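Local coordinates for Serine/threonine-protein kinase Tel1 (PDB 6SKY) that probably phosphorylates serine and threonine residues of its protein substrates with ATP, favouring [ST]-Q sites, and signals DNA damage to the checkpoint machinery, at residues G1550-G1555 with R1599-E1604; G1590-P1595 with G1627-W1632; D2061-T2066 with A2089-D2094. All blocks are in the same frame, centred on the assembly; numbering follows the deposited sequence.

Overall arrangement
The three contacts lie on the same side of the chain's centre, away from the nucleotide and magnesium sites. Contact 1 joins two loops and is only partly buried, whereas contacts 2 and 3 are buried. Contacts 1 and 2 share the loop between helices 1578-1588 and 1606-1619 and touch each other directly, notably where Ala1552 meets Trp1632. Contact 2 in turn touches contact 3, because helix 1627-1644 packs on helix 2052-2070; the centres of contacts 1 and 3 are about 18 Å apart. The chemistry changes along this path: backbone hydrogen bonds and a salt bridge between loops, then an aromatic cluster between loop and helix, and finally leucine packing between helices.

Contact 1: G1550-G1555 with R1599-E1604; sequences GNAEKG and RLDVIE
Two polar links hold these loops together. The backbone N of Val1602 donates to Ala1552 O at 2.8 Å, nearly along the C=O axis (173°) but bent at the hydrogen (137°). At the outer side, Lys1554 NZ forms a salt bridge with Glu1604 OE1 at 2.8 Å, although its hydrogen bond is weak in geometry. The lysine suits this place because its chain, with CG anti to the backbone N (chi1 -152°), runs extended past the opposite backbone, CD passing 3.5 Å from Asp1601 O. Glu1604 starts with CG in the crowded position between its backbone N and carbonyl carbon, then extends to cross the lysine at about a right angle. Together with the first bond, a weak one from Lys1554 N to Leu1600 O (3.2 Å) joins Glu1553 and Asp1601 in a single beta bridge. The same carbonyl receives a CA-H...O contact from Glu1553 CA at 3.3 Å.

Asp1601 shapes its own loop. Its OD1 accepts from the backbone N of Ile1603 at 2.9 Å, the donor lying above the carboxylate plane, and closes an Asx turn. OD2 of the same group makes a salt bridge with Arg1635, and OD1 takes a weak bond from Trp1632 NE1.

Farther in, the packing is small and apolar. Ala1552 CB faces Val1602 CG1 at 4.2 Å, and Val1602 reaches Leu1563 of helix 1557-1569 as well. The small alanine and the compact valine lie beside the bridged backbones and give Trp1632 an apolar surface.

The loops are thus joined mainly through backbone atoms, with one charged pair reinforcing the outer side, while the buried Asp1601 carboxylate, facing Arg1635 and a backbone N-H, would probably stay ionised.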
ATOM      1  N   GLY A1550     -49.308  19.619 -30.797  1.00 60.38           N
ATOM      2  CA  GLY A1550     -48.230  18.764 -31.254  1.00 60.38           C
ATOM      3  C   GLY A1550     -48.058  17.568 -30.341  1.00 60.38           C
ATOM      4  O   GLY A1550     -48.375  17.623 -29.153  1.00 60.38           O
ATOM      5  N   ASN A1551     -47.553  16.476 -30.908  1.00 61.22           N
ATOM      6  CA  ASN A1551     -47.292  15.261 -30.154  1.00 61.22           C
ATOM      7  C   ASN A1551     -45.953  14.693 -30.594  1.00 61.22           C
ATOM      8  O   ASN A1551     -45.316  15.197 -31.521  1.00 61.22           O
ATOM      9  CB  ASN A1551     -48.415  14.232 -30.330  1.00 61.22           C
ATOM     10  CG  ASN A1551     -48.711  13.931 -31.777  1.00 61.22           C
ATOM     11  OD1 ASN A1551     -47.940  13.260 -32.456  1.00 61.22           O
ATOM     12  ND2 ASN A1551     -49.845  14.413 -32.256  1.00 61.22           N
ATOM     13  N   ALA A1552     -45.524  13.632 -29.916  1.00 58.97           N
ATOM     14  CA  ALA A1552     -44.254  12.986 -30.214  1.00 58.97           C
ATOM     15  C   ALA A1552     -44.420  11.538 -30.648  1.00 58.97           C
ATOM     16  O   ALA A1552     -43.427  10.808 -30.708  1.00 58.97           O
ATOM     17  CB  ALA A1552     -43.324  13.065 -29.006  1.00 58.97           C
ATOM     18  N   GLU A1553     -45.639  11.105 -30.957  1.00 64.55           N
ATOM     19  CA  GLU A1553     -45.853   9.737 -31.397  1.00 64.55           C
ATOM     20  C   GLU A1553     -45.223   9.497 -32.762  1.00 64.55           C
ATOM     21  O   GLU A1553     -45.018  10.414 -33.555  1.00 64.55           O
ATOM     22  CB  GLU A1553     -47.338   9.418 -31.450  1.00 64.55           C
ATOM     23  CG  GLU A1553     -47.944   9.181 -30.096  1.00 64.55           C
ATOM     24  CD  GLU A1553     -49.137   8.259 -30.164  1.00 64.55           C
ATOM     25  OE1 GLU A1553     -49.856   8.294 -31.186  1.00 64.55           O
ATOM     26  OE2 GLU A1553     -49.350   7.491 -29.203  1.00 64.55           O
ATOM     27  N   LYS A1554     -44.925   8.236 -33.040  1.00 65.89           N
ATOM     28  CA  LYS A1554     -44.156   7.872 -34.222  1.00 65.89           C
ATOM     29  C   LYS A1554     -45.104   7.665 -35.395  1.00 65.89           C
ATOM     30  O   LYS A1554     -45.857   6.687 -35.429  1.00 65.89           O
ATOM     31  CB  LYS A1554     -43.331   6.618 -33.952  1.00 65.89           C
ATOM     32  CG  LYS A1554     -42.063   6.536 -34.768  1.00 65.89           C
ATOM     33  CD  LYS A1554     -41.138   5.464 -34.228  1.00 65.89           C
ATOM     34  CE  LYS A1554     -39.744   5.603 -34.821  1.00 65.89           C
ATOM     35  NZ  LYS A1554     -38.798   4.593 -34.274  1.00 65.89           N
ATOM     36  N   GLY A1555     -45.071   8.588 -36.355  1.00 65.33           N
ATOM     37  CA  GLY A1555     -45.828   8.460 -37.584  1.00 65.33           C
ATOM     38  C   GLY A1555     -46.905   9.499 -37.794  1.00 65.33           C
ATOM     39  O   GLY A1555     -47.529   9.502 -38.861  1.00 65.33           O
ATOM     40  N   ARG A1599     -41.460   3.169 -26.826  1.00 70.37           N
ATOM     41  CA  ARG A1599     -41.458   2.465 -28.097  1.00 70.37           C
ATOM     42  C   ARG A1599     -42.321   3.168 -29.130  1.00 70.37           C
ATOM     43  O   ARG A1599     -42.111   2.979 -30.331  1.00 70.37           O
ATOM     44  CB  ARG A1599     -41.940   1.024 -27.905  1.00 70.37           C
ATOM     45  CG  ARG A1599     -41.448   0.065 -28.976  1.00 70.37           C
ATOM     46  CD  ARG A1599     -41.778  -1.380 -28.643  1.00 70.37           C
ATOM     47  NE  ARG A1599     -41.093  -2.308 -29.542  1.00 70.37           N
ATOM     48  CZ  ARG A1599     -41.302  -3.621 -29.571  1.00 70.37           C
ATOM     49  NH1 ARG A1599     -42.184  -4.176 -28.751  1.00 70.37           N
ATOM     50  NH2 ARG A1599     -40.629  -4.381 -30.424  1.00 70.37           N
ATOM     51  N   LEU A1600     -43.282   3.973 -28.686  1.00 67.20           N
ATOM     52  CA  LEU A1600     -44.136   4.761 -29.559  1.00 67.20           C
ATOM     53  C   LEU A1600     -43.645   6.188 -29.713  1.00 67.20           C
ATOM     54  O   LEU A1600     -44.425   7.062 -30.094  1.00 67.20           O
ATOM     55  CB  LEU A1600     -45.564   4.769 -29.022  1.00 67.20           C
ATOM     56  CG  LEU A1600     -46.100   3.417 -28.570  1.00 67.20           C
ATOM     57  CD1 LEU A1600     -47.489   3.579 -27.988  1.00 67.20           C
ATOM     58  CD2 LEU A1600     -46.104   2.439 -29.728  1.00 67.20           C
ATOM     59  N   ASP A1601     -42.381   6.445 -29.417  1.00 58.51           N
ATOM     60  CA  ASP A1601     -41.838   7.789 -29.397  1.00 58.51           C
ATOM     61  C   ASP A1601     -41.052   8.055 -30.671  1.00 58.51           C
ATOM     62  O   ASP A1601     -40.427   7.156 -31.233  1.00 58.51           O
ATOM     63  CB  ASP A1601     -40.946   7.980 -28.172  1.00 58.51           C
ATOM     64  CG  ASP A1601     -40.676   9.426 -27.868  1.00 58.51           C
ATOM     65  OD1 ASP A1601     -40.236  10.150 -28.775  1.00 58.51           O
ATOM     66  OD2 ASP A1601     -40.906   9.843 -26.719  1.00 58.51           O
ATOM     67  N   VAL A1602     -41.092   9.307 -31.126  1.00 57.39           N
ATOM     68  CA  VAL A1602     -40.391   9.666 -32.349  1.00 57.39           C
ATOM     69  C   VAL A1602     -38.886   9.589 -32.158  1.00 57.39           C
ATOM     70  O   VAL A1602     -38.147   9.425 -33.134  1.00 57.39           O
ATOM     71  CB  VAL A1602     -40.834  11.062 -32.829  1.00 57.39           C
ATOM     72  CG1 VAL A1602     -40.352  12.144 -31.887  1.00 57.39           C
ATOM     73  CG2 VAL A1602     -40.352  11.319 -34.236  1.00 57.39           C
ATOM     74  N   ILE A1603     -38.410   9.690 -30.922  1.00 55.92           N
ATOM     75  CA  ILE A1603     -37.018   9.438 -30.577  1.00 55.92           C
ATOM     76  C   ILE A1603     -37.019   8.329 -29.538  1.00 55.92           C
ATOM     77  O   ILE A1603     -37.435   8.544 -28.393  1.00 55.92           O
ATOM     78  CB  ILE A1603     -36.315  10.692 -30.046  1.00 55.92           C
ATOM     79  CG1 ILE A1603     -36.219  11.747 -31.144  1.00 55.92           C
ATOM     80  CG2 ILE A1603     -34.939  10.338 -29.536  1.00 55.92           C
ATOM     81  CD1 ILE A1603     -35.399  12.942 -30.766  1.00 55.92           C
ATOM     82  N   GLU A1604     -36.567   7.141 -29.933  1.00 62.94           N
ATOM     83  CA  GLU A1604     -36.597   5.979 -29.057  1.00 62.94           C
ATOM     84  C   GLU A1604     -35.272   5.242 -28.941  1.00 62.94           C
ATOM     85  O   GLU A1604     -35.115   4.452 -28.005  1.00 62.94           O
ATOM     86  CB  GLU A1604     -37.668   4.988 -29.527  1.00 62.94           C
ATOM     87  CG  GLU A1604     -37.315   4.236 -30.785  1.00 62.94           C
ATOM     88  CD  GLU A1604     -38.462   3.385 -31.295  1.00 62.94           C
ATOM     89  OE1 GLU A1604     -39.524   3.953 -31.622  1.00 62.94           O
ATOM     90  OE2 GLU A1604     -38.301   2.148 -31.365  1.00 62.94           O
TER

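Contact 2: G1590-P1595 with G1627-W1632; sequences GVFNIP and GEYLAW
Phe1592 points its ring at the first turn of helix 1627-1644 and carries the tight half of this contact. Its CG lies anti to the backbone N (chi1 -155°), which brings one ring face over the edge of Tyr1629. The pair is T-shaped, with the planes meeting at 82°. Tyr1629 CD1 reaches Phe1592 CE1 at 3.8 Å. Farther round, Phe1592 CE2 touches Trp1632 CB at 3.9 Å, with the two rings oblique, so the three residues form an aromatic cluster. Leu1562 of helix 1557-1569 touches both Phe1592 and Trp1632. An alanine here removes the ring that Tyr1629 CD1 and Trp1632 CB share, and would probably loosen the loop from the helix.

Ile1594 continues the apolar surface with its extended CD1 branch, 4.2 Å from Ala1631 CB, where a small residue lets the isoleucine lie near the helix backbone.

The exposed side is looser. Glu1628 packs its CG 3.9 Å from Ile1594 CG2, while its carboxylate lies near the Phe1592 carbonyl without a hydrogen bond, both being acceptors.

No hydrogen bond crosses between the segments, and the tyrosine hydroxyl is hydrogen-bonded to Ser1619 instead; the loop is therefore held to the helix by ring and methyl packing rather than by polar bonds.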
ATOM      1  N   GLY A1590     -46.643  24.341 -27.726  1.00 61.34           N
ATOM      2  CA  GLY A1590     -47.399  25.118 -26.759  1.00 61.34           C
ATOM      3  C   GLY A1590     -48.296  24.249 -25.902  1.00 61.34           C
ATOM      4  O   GLY A1590     -48.389  24.446 -24.688  1.00 61.34           O
ATOM      5  N   VAL A1591     -48.975  23.291 -26.523  1.00 58.05           N
ATOM      6  CA  VAL A1591     -49.720  22.246 -25.834  1.00 58.05           C
ATOM      7  C   VAL A1591     -49.256  20.935 -26.446  1.00 58.05           C
ATOM      8  O   VAL A1591     -49.473  20.691 -27.638  1.00 58.05           O
ATOM      9  CB  VAL A1591     -51.238  22.419 -25.968  1.00 58.05           C
ATOM     10  CG1 VAL A1591     -51.950  21.082 -25.836  1.00 58.05           C
ATOM     11  CG2 VAL A1591     -51.740  23.372 -24.914  1.00 58.05           C
ATOM     12  N   PHE A1592     -48.594  20.109 -25.650  1.00 52.50           N
ATOM     13  CA  PHE A1592     -47.892  18.939 -26.148  1.00 52.50           C
ATOM     14  C   PHE A1592     -48.562  17.672 -25.639  1.00 52.50           C
ATOM     15  O   PHE A1592     -49.498  17.707 -24.840  1.00 52.50           O
ATOM     16  CB  PHE A1592     -46.417  18.991 -25.732  1.00 52.50           C
ATOM     17  CG  PHE A1592     -45.497  18.227 -26.636  1.00 52.50           C
ATOM     18  CD1 PHE A1592     -45.195  18.698 -27.886  1.00 52.50           C
ATOM     19  CD2 PHE A1592     -44.917  17.050 -26.219  1.00 52.50           C
ATOM     20  CE1 PHE A1592     -44.349  18.001 -28.708  1.00 52.50           C
ATOM     21  CE2 PHE A1592     -44.076  16.358 -27.039  1.00 52.50           C
ATOM     22  CZ  PHE A1592     -43.788  16.836 -28.280  1.00 52.50           C
ATOM     23  N   ASN A1593     -48.069  16.537 -26.123  1.00 56.38           N
ATOM     24  CA  ASN A1593     -48.601  15.240 -25.726  1.00 56.38           C
ATOM     25  C   ASN A1593     -47.445  14.247 -25.770  1.00 56.38           C
ATOM     26  O   ASN A1593     -47.123  13.717 -26.836  1.00 56.38           O
ATOM     27  CB  ASN A1593     -49.740  14.821 -26.642  1.00 56.38           C
ATOM     28  CG  ASN A1593     -50.265  13.444 -26.325  1.00 56.38           C
ATOM     29  OD1 ASN A1593     -51.195  13.291 -25.538  1.00 56.38           O
ATOM     30  ND2 ASN A1593     -49.677  12.430 -26.944  1.00 56.38           N
ATOM     31  N   ILE A1594     -46.832  14.002 -24.622  1.00 51.49           N
ATOM     32  CA  ILE A1594     -45.686  13.093 -24.561  1.00 51.49           C
ATOM     33  C   ILE A1594     -46.201  11.658 -24.494  1.00 51.49           C
ATOM     34  O   ILE A1594     -47.095  11.368 -23.686  1.00 51.49           O
ATOM     35  CB  ILE A1594     -44.802  13.427 -23.362  1.00 51.49           C
ATOM     36  CG1 ILE A1594     -43.716  12.377 -23.171  1.00 51.49           C
ATOM     37  CG2 ILE A1594     -45.623  13.574 -22.101  1.00 51.49           C
ATOM     38  CD1 ILE A1594     -42.852  12.632 -21.960  1.00 51.49           C
ATOM     39  N   PRO A1595     -45.697  10.754 -25.333  1.00 55.66           N
ATOM     40  CA  PRO A1595     -46.212   9.389 -25.332  1.00 55.66           C
ATOM     41  C   PRO A1595     -45.953   8.719 -23.999  1.00 55.66           C
ATOM     42  O   PRO A1595     -44.947   9.009 -23.324  1.00 55.66           O
ATOM     43  CB  PRO A1595     -45.422   8.712 -26.459  1.00 55.66           C
ATOM     44  CG  PRO A1595     -44.908   9.812 -27.289  1.00 55.66           C
ATOM     45  CD  PRO A1595     -44.689  10.965 -26.379  1.00 55.66           C
ATOM     46  N   GLY A1627     -45.581  22.136 -20.287  1.00 43.27           N
ATOM     47  CA  GLY A1627     -44.917  21.257 -19.355  1.00 43.27           C
ATOM     48  C   GLY A1627     -44.615  19.911 -19.967  1.00 43.27           C
ATOM     49  O   GLY A1627     -43.572  19.315 -19.694  1.00 43.27           O
ATOM     50  N   GLU A1628     -45.519  19.414 -20.803  1.00 45.67           N
ATOM     51  CA  GLU A1628     -45.277  18.122 -21.424  1.00 45.67           C
ATOM     52  C   GLU A1628     -44.159  18.198 -22.448  1.00 45.67           C
ATOM     53  O   GLU A1628     -43.430  17.219 -22.636  1.00 45.67           O
ATOM     54  CB  GLU A1628     -46.564  17.593 -22.040  1.00 45.67           C
ATOM     55  CG  GLU A1628     -47.419  16.846 -21.038  1.00 45.67           C
ATOM     56  CD  GLU A1628     -48.814  16.546 -21.542  1.00 45.67           C
ATOM     57  OE1 GLU A1628     -49.645  17.478 -21.594  1.00 45.67           O
ATOM     58  OE2 GLU A1628     -49.084  15.376 -21.884  1.00 45.67           O
ATOM     59  N   TYR A1629     -43.964  19.351 -23.081  1.00 39.96           N
ATOM     60  CA  TYR A1629     -42.816  19.467 -23.967  1.00 39.96           C
ATOM     61  C   TYR A1629     -41.515  19.467 -23.180  1.00 39.96           C
ATOM     62  O   TYR A1629     -40.524  18.886 -23.624  1.00 39.96           O
ATOM     63  CB  TYR A1629     -42.899  20.715 -24.829  1.00 39.96           C
ATOM     64  CG  TYR A1629     -41.725  20.794 -25.761  1.00 39.96           C
ATOM     65  CD1 TYR A1629     -41.686  20.037 -26.912  1.00 39.96           C
ATOM     66  CD2 TYR A1629     -40.640  21.594 -25.472  1.00 39.96           C
ATOM     67  CE1 TYR A1629     -40.611  20.085 -27.748  1.00 39.96           C
ATOM     68  CE2 TYR A1629     -39.562  21.647 -26.303  1.00 39.96           C
ATOM     69  CZ  TYR A1629     -39.553  20.894 -27.441  1.00 39.96           C
ATOM     70  OH  TYR A1629     -38.471  20.951 -28.277  1.00 39.96           O
ATOM     71  N   LEU A1630     -41.490  20.120 -22.019  1.00 35.16           N
ATOM     72  CA  LEU A1630     -40.286  20.083 -21.198  1.00 35.16           C
ATOM     73  C   LEU A1630     -40.023  18.691 -20.654  1.00 35.16           C
ATOM     74  O   LEU A1630     -38.865  18.293 -20.529  1.00 35.16           O
ATOM     75  CB  LEU A1630     -40.386  21.079 -20.054  1.00 35.16           C
ATOM     76  CG  LEU A1630     -40.221  22.535 -20.452  1.00 35.16           C
ATOM     77  CD1 LEU A1630     -39.924  23.356 -19.238  1.00 35.16           C
ATOM     78  CD2 LEU A1630     -39.124  22.679 -21.459  1.00 35.16           C
ATOM     79  N   ALA A1631     -41.068  17.930 -20.343  1.00 32.98           N
ATOM     80  CA  ALA A1631     -40.857  16.545 -19.943  1.00 32.98           C
ATOM     81  C   ALA A1631     -40.279  15.726 -21.085  1.00 32.98           C
ATOM     82  O   ALA A1631     -39.376  14.912 -20.877  1.00 32.98           O
ATOM     83  CB  ALA A1631     -42.160  15.930 -19.454  1.00 32.98           C
ATOM     84  N   TRP A1632     -40.778  15.928 -22.303  1.00 35.23           N
ATOM     85  CA  TRP A1632     -40.234  15.207 -23.449  1.00 35.23           C
ATOM     86  C   TRP A1632     -38.782  15.598 -23.718  1.00 35.23           C
ATOM     87  O   TRP A1632     -37.942  14.741 -24.019  1.00 35.23           O
ATOM     88  CB  TRP A1632     -41.110  15.461 -24.671  1.00 35.23           C
ATOM     89  CG  TRP A1632     -40.627  14.821 -25.912  1.00 35.23           C
ATOM     90  CD1 TRP A1632     -40.830  13.537 -26.302  1.00 35.23           C
ATOM     91  CD2 TRP A1632     -39.863  15.437 -26.946  1.00 35.23           C
ATOM     92  NE1 TRP A1632     -40.227  13.310 -27.507  1.00 35.23           N
ATOM     93  CE2 TRP A1632     -39.628  14.466 -27.925  1.00 35.23           C
ATOM     94  CE3 TRP A1632     -39.347  16.714 -27.132  1.00 35.23           C
ATOM     95  CZ2 TRP A1632     -38.905  14.733 -29.068  1.00 35.23           C
ATOM     96  CZ3 TRP A1632     -38.633  16.973 -28.260  1.00 35.23           C
ATOM     97  CH2 TRP A1632     -38.414  15.991 -29.216  1.00 35.23           C
TER

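Contact 3: D2061-T2066 with A2089-D2094; sequences DGLKNT and ALTELD
Leu2063 and Leu2090 lie alongside one another, pointing opposite ways, each reaching toward the neighbouring helix. Both start alike, with CG anti to the carbonyl carbon and beside the backbone N (chi1 -67° and -70°), yet they use different branches. Leu2063 leaves its helix to the side and brings only its tip across, so that CD2 settles against Leu2090 CB at 3.6 Å. Leu2090 points straight at the opposite helix and lays CD1 on its backbone, 3.8 Å from Gly2062 C.

Glycine suits that spot because a CB there would point at Leu2090 CD1 and crowd it; without one, the methyl can rest on the main chain. The axes stay 10.4 Å apart at their closest, a gap that the long branched side chains of leucine can bridge; the contact between the segments is small.

Threonines border this apolar centre. Thr2066 turns its hydroxyl back to its own helix, OG1 donating to Gly2062 O at 2.9 Å from above the carbonyl plane. That oxygen also accepts from Thr2066 N, so two bonds grip it. Thr2091 does likewise, its OG1 bonding to Leu2087 O. Such a residue tolerates burial because the hydroxyl is satisfied by a carbonyl one turn earlier, and no hydrogen bond crosses between the segments. Helix 2035-2047 adds Thr2038 and Ala2042 against Leu2090.

The two segments run nearly antiparallel, at 159°, on the consecutive helices 2052-2070 and 2077-2097. They form a helical hairpin of the FAT domain, whose stacked, TPR-related antiparallel helices build the alpha solenoid characteristic of PI3K-related kinases.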
ATOM      1  N   ASP A2061     -43.168  14.864 -13.841  1.00 34.70           N
ATOM      2  CA  ASP A2061     -42.962  16.097 -13.092  1.00 34.70           C
ATOM      3  C   ASP A2061     -41.496  16.274 -12.724  1.00 34.70           C
ATOM      4  O   ASP A2061     -40.972  17.395 -12.752  1.00 34.70           O
ATOM      5  CB  ASP A2061     -43.836  16.098 -11.845  1.00 34.70           C
ATOM      6  CG  ASP A2061     -43.935  17.469 -11.204  1.00 34.70           C
ATOM      7  OD1 ASP A2061     -43.297  18.420 -11.706  1.00 34.70           O
ATOM      8  OD2 ASP A2061     -44.657  17.601 -10.195  1.00 34.70           O
ATOM      9  N   GLY A2062     -40.813  15.178 -12.392  1.00 28.57           N
ATOM     10  CA  GLY A2062     -39.394  15.271 -12.091  1.00 28.57           C
ATOM     11  C   GLY A2062     -38.573  15.718 -13.282  1.00 28.57           C
ATOM     12  O   GLY A2062     -37.702  16.580 -13.163  1.00 28.57           O
ATOM     13  N   LEU A2063     -38.840  15.133 -14.449  1.00 25.83           N
ATOM     14  CA  LEU A2063     -38.125  15.526 -15.663  1.00 25.83           C
ATOM     15  C   LEU A2063     -38.354  16.992 -15.993  1.00 25.83           C
ATOM     16  O   LEU A2063     -37.413  17.723 -16.332  1.00 25.83           O
ATOM     17  CB  LEU A2063     -38.560  14.652 -16.835  1.00 25.83           C
ATOM     18  CG  LEU A2063     -38.199  13.173 -16.795  1.00 25.83           C
ATOM     19  CD1 LEU A2063     -38.935  12.428 -17.867  1.00 25.83           C
ATOM     20  CD2 LEU A2063     -36.720  12.995 -16.969  1.00 25.83           C
ATOM     21  N   LYS A2064     -39.601  17.441 -15.893  1.00 31.87           N
ATOM     22  CA  LYS A2064     -39.934  18.829 -16.183  1.00 31.87           C
ATOM     23  C   LYS A2064     -39.212  19.784 -15.245  1.00 31.87           C
ATOM     24  O   LYS A2064     -38.631  20.783 -15.682  1.00 31.87           O
ATOM     25  CB  LYS A2064     -41.442  18.991 -16.077  1.00 31.87           C
ATOM     26  CG  LYS A2064     -42.003  20.319 -16.449  1.00 31.87           C
ATOM     27  CD  LYS A2064     -43.448  20.342 -16.025  1.00 31.87           C
ATOM     28  CE  LYS A2064     -44.132  19.030 -16.374  1.00 31.87           C
ATOM     29  NZ  LYS A2064     -45.238  18.697 -15.440  1.00 31.87           N
ATOM     30  N   ASN A2065     -39.241  19.498 -13.946  1.00 32.55           N
ATOM     31  CA  ASN A2065     -38.583  20.379 -12.991  1.00 32.55           C
ATOM     32  C   ASN A2065     -37.074  20.391 -13.184  1.00 32.55           C
ATOM     33  O   ASN A2065     -36.434  21.439 -13.044  1.00 32.55           O
ATOM     34  CB  ASN A2065     -38.935  19.953 -11.573  1.00 32.55           C
ATOM     35  CG  ASN A2065     -40.415  20.006 -11.308  1.00 32.55           C
ATOM     36  OD1 ASN A2065     -41.084  20.969 -11.670  1.00 32.55           O
ATOM     37  ND2 ASN A2065     -40.941  18.965 -10.682  1.00 32.55           N
ATOM     38  N   THR A2066     -36.481  19.241 -13.507  1.00 28.97           N
ATOM     39  CA  THR A2066     -35.041  19.206 -13.722  1.00 28.97           C
ATOM     40  C   THR A2066     -34.642  20.038 -14.929  1.00 28.97           C
ATOM     41  O   THR A2066     -33.635  20.751 -14.892  1.00 28.97           O
ATOM     42  CB  THR A2066     -34.566  17.769 -13.885  1.00 28.97           C
ATOM     43  OG1 THR A2066     -34.890  17.027 -12.712  1.00 28.97           O
ATOM     44  CG2 THR A2066     -33.086  17.738 -14.072  1.00 28.97           C
ATOM     45  N   ALA A2089     -31.204   9.056 -14.722  1.00 19.73           N
ATOM     46  CA  ALA A2089     -31.834   8.135 -13.782  1.00 19.73           C
ATOM     47  C   ALA A2089     -33.342   8.079 -13.976  1.00 19.73           C
ATOM     48  O   ALA A2089     -33.935   6.994 -14.001  1.00 19.73           O
ATOM     49  CB  ALA A2089     -31.496   8.547 -12.356  1.00 19.73           C
ATOM     50  N   LEU A2090     -33.988   9.241 -14.086  1.00 19.61           N
ATOM     51  CA  LEU A2090     -35.430   9.259 -14.310  1.00 19.61           C
ATOM     52  C   LEU A2090     -35.799   8.610 -15.634  1.00 19.61           C
ATOM     53  O   LEU A2090     -36.843   7.963 -15.736  1.00 19.61           O
ATOM     54  CB  LEU A2090     -35.957  10.685 -14.257  1.00 19.61           C
ATOM     55  CG  LEU A2090     -35.958  11.383 -12.905  1.00 19.61           C
ATOM     56  CD1 LEU A2090     -36.116  12.856 -13.099  1.00 19.61           C
ATOM     57  CD2 LEU A2090     -37.067  10.865 -12.061  1.00 19.61           C
ATOM     58  N   THR A2091     -34.946   8.735 -16.645  1.00 24.90           N
ATOM     59  CA  THR A2091     -35.241   8.105 -17.926  1.00 24.90           C
ATOM     60  C   THR A2091     -35.128   6.587 -17.851  1.00 24.90           C
ATOM     61  O   THR A2091     -35.948   5.878 -18.435  1.00 24.90           O
ATOM     62  CB  THR A2091     -34.320   8.670 -19.000  1.00 24.90           C
ATOM     63  OG1 THR A2091     -34.520  10.079 -19.086  1.00 24.90           O
ATOM     64  CG2 THR A2091     -34.629   8.072 -20.327  1.00 24.90           C
ATOM     65  N   GLU A2092     -34.134   6.061 -17.132  1.00 26.64           N
ATOM     66  CA  GLU A2092     -34.050   4.605 -16.988  1.00 26.64           C
ATOM     67  C   GLU A2092     -35.208   4.055 -16.163  1.00 26.64           C
ATOM     68  O   GLU A2092     -35.744   2.980 -16.465  1.00 26.64           O
ATOM     69  CB  GLU A2092     -32.715   4.205 -16.365  1.00 26.64           C
ATOM     70  CG  GLU A2092     -31.519   4.397 -17.291  1.00 26.64           C
ATOM     71  CD  GLU A2092     -30.180   4.141 -16.612  1.00 26.64           C
ATOM     72  OE1 GLU A2092     -30.044   4.460 -15.410  1.00 26.64           O
ATOM     73  OE2 GLU A2092     -29.262   3.622 -17.283  1.00 26.64           O
ATOM     74  N   LEU A2093     -35.599   4.773 -15.112  1.00 25.83           N
ATOM     75  CA  LEU A2093     -36.800   4.408 -14.368  1.00 25.83           C
ATOM     76  C   LEU A2093     -38.013   4.334 -15.285  1.00 25.83           C
ATOM     77  O   LEU A2093     -38.755   3.346 -15.277  1.00 25.83           O
ATOM     78  CB  LEU A2093     -37.031   5.416 -13.246  1.00 25.83           C
ATOM     79  CG  LEU A2093     -38.271   5.288 -12.376  1.00 25.83           C
ATOM     80  CD1 LEU A2093     -38.421   3.895 -11.881  1.00 25.83           C
ATOM     81  CD2 LEU A2093     -38.168   6.225 -11.216  1.00 25.83           C
ATOM     82  N   ASP A2094     -38.234   5.380 -16.079  1.00 33.46           N
ATOM     83  CA  ASP A2094     -39.367   5.390 -16.994  1.00 33.46           C
ATOM     84  C   ASP A2094     -39.282   4.255 -18.000  1.00 33.46           C
ATOM     85  O   ASP A2094     -40.308   3.724 -18.429  1.00 33.46           O
ATOM     86  CB  ASP A2094     -39.431   6.727 -17.717  1.00 33.46           C
ATOM     87  CG  ASP A2094     -40.836   7.112 -18.107  1.00 33.46           C
ATOM     88  OD1 ASP A2094     -41.713   6.227 -18.149  1.00 33.46           O
ATOM     89  OD2 ASP A2094     -41.063   8.309 -18.374  1.00 33.46           O
TER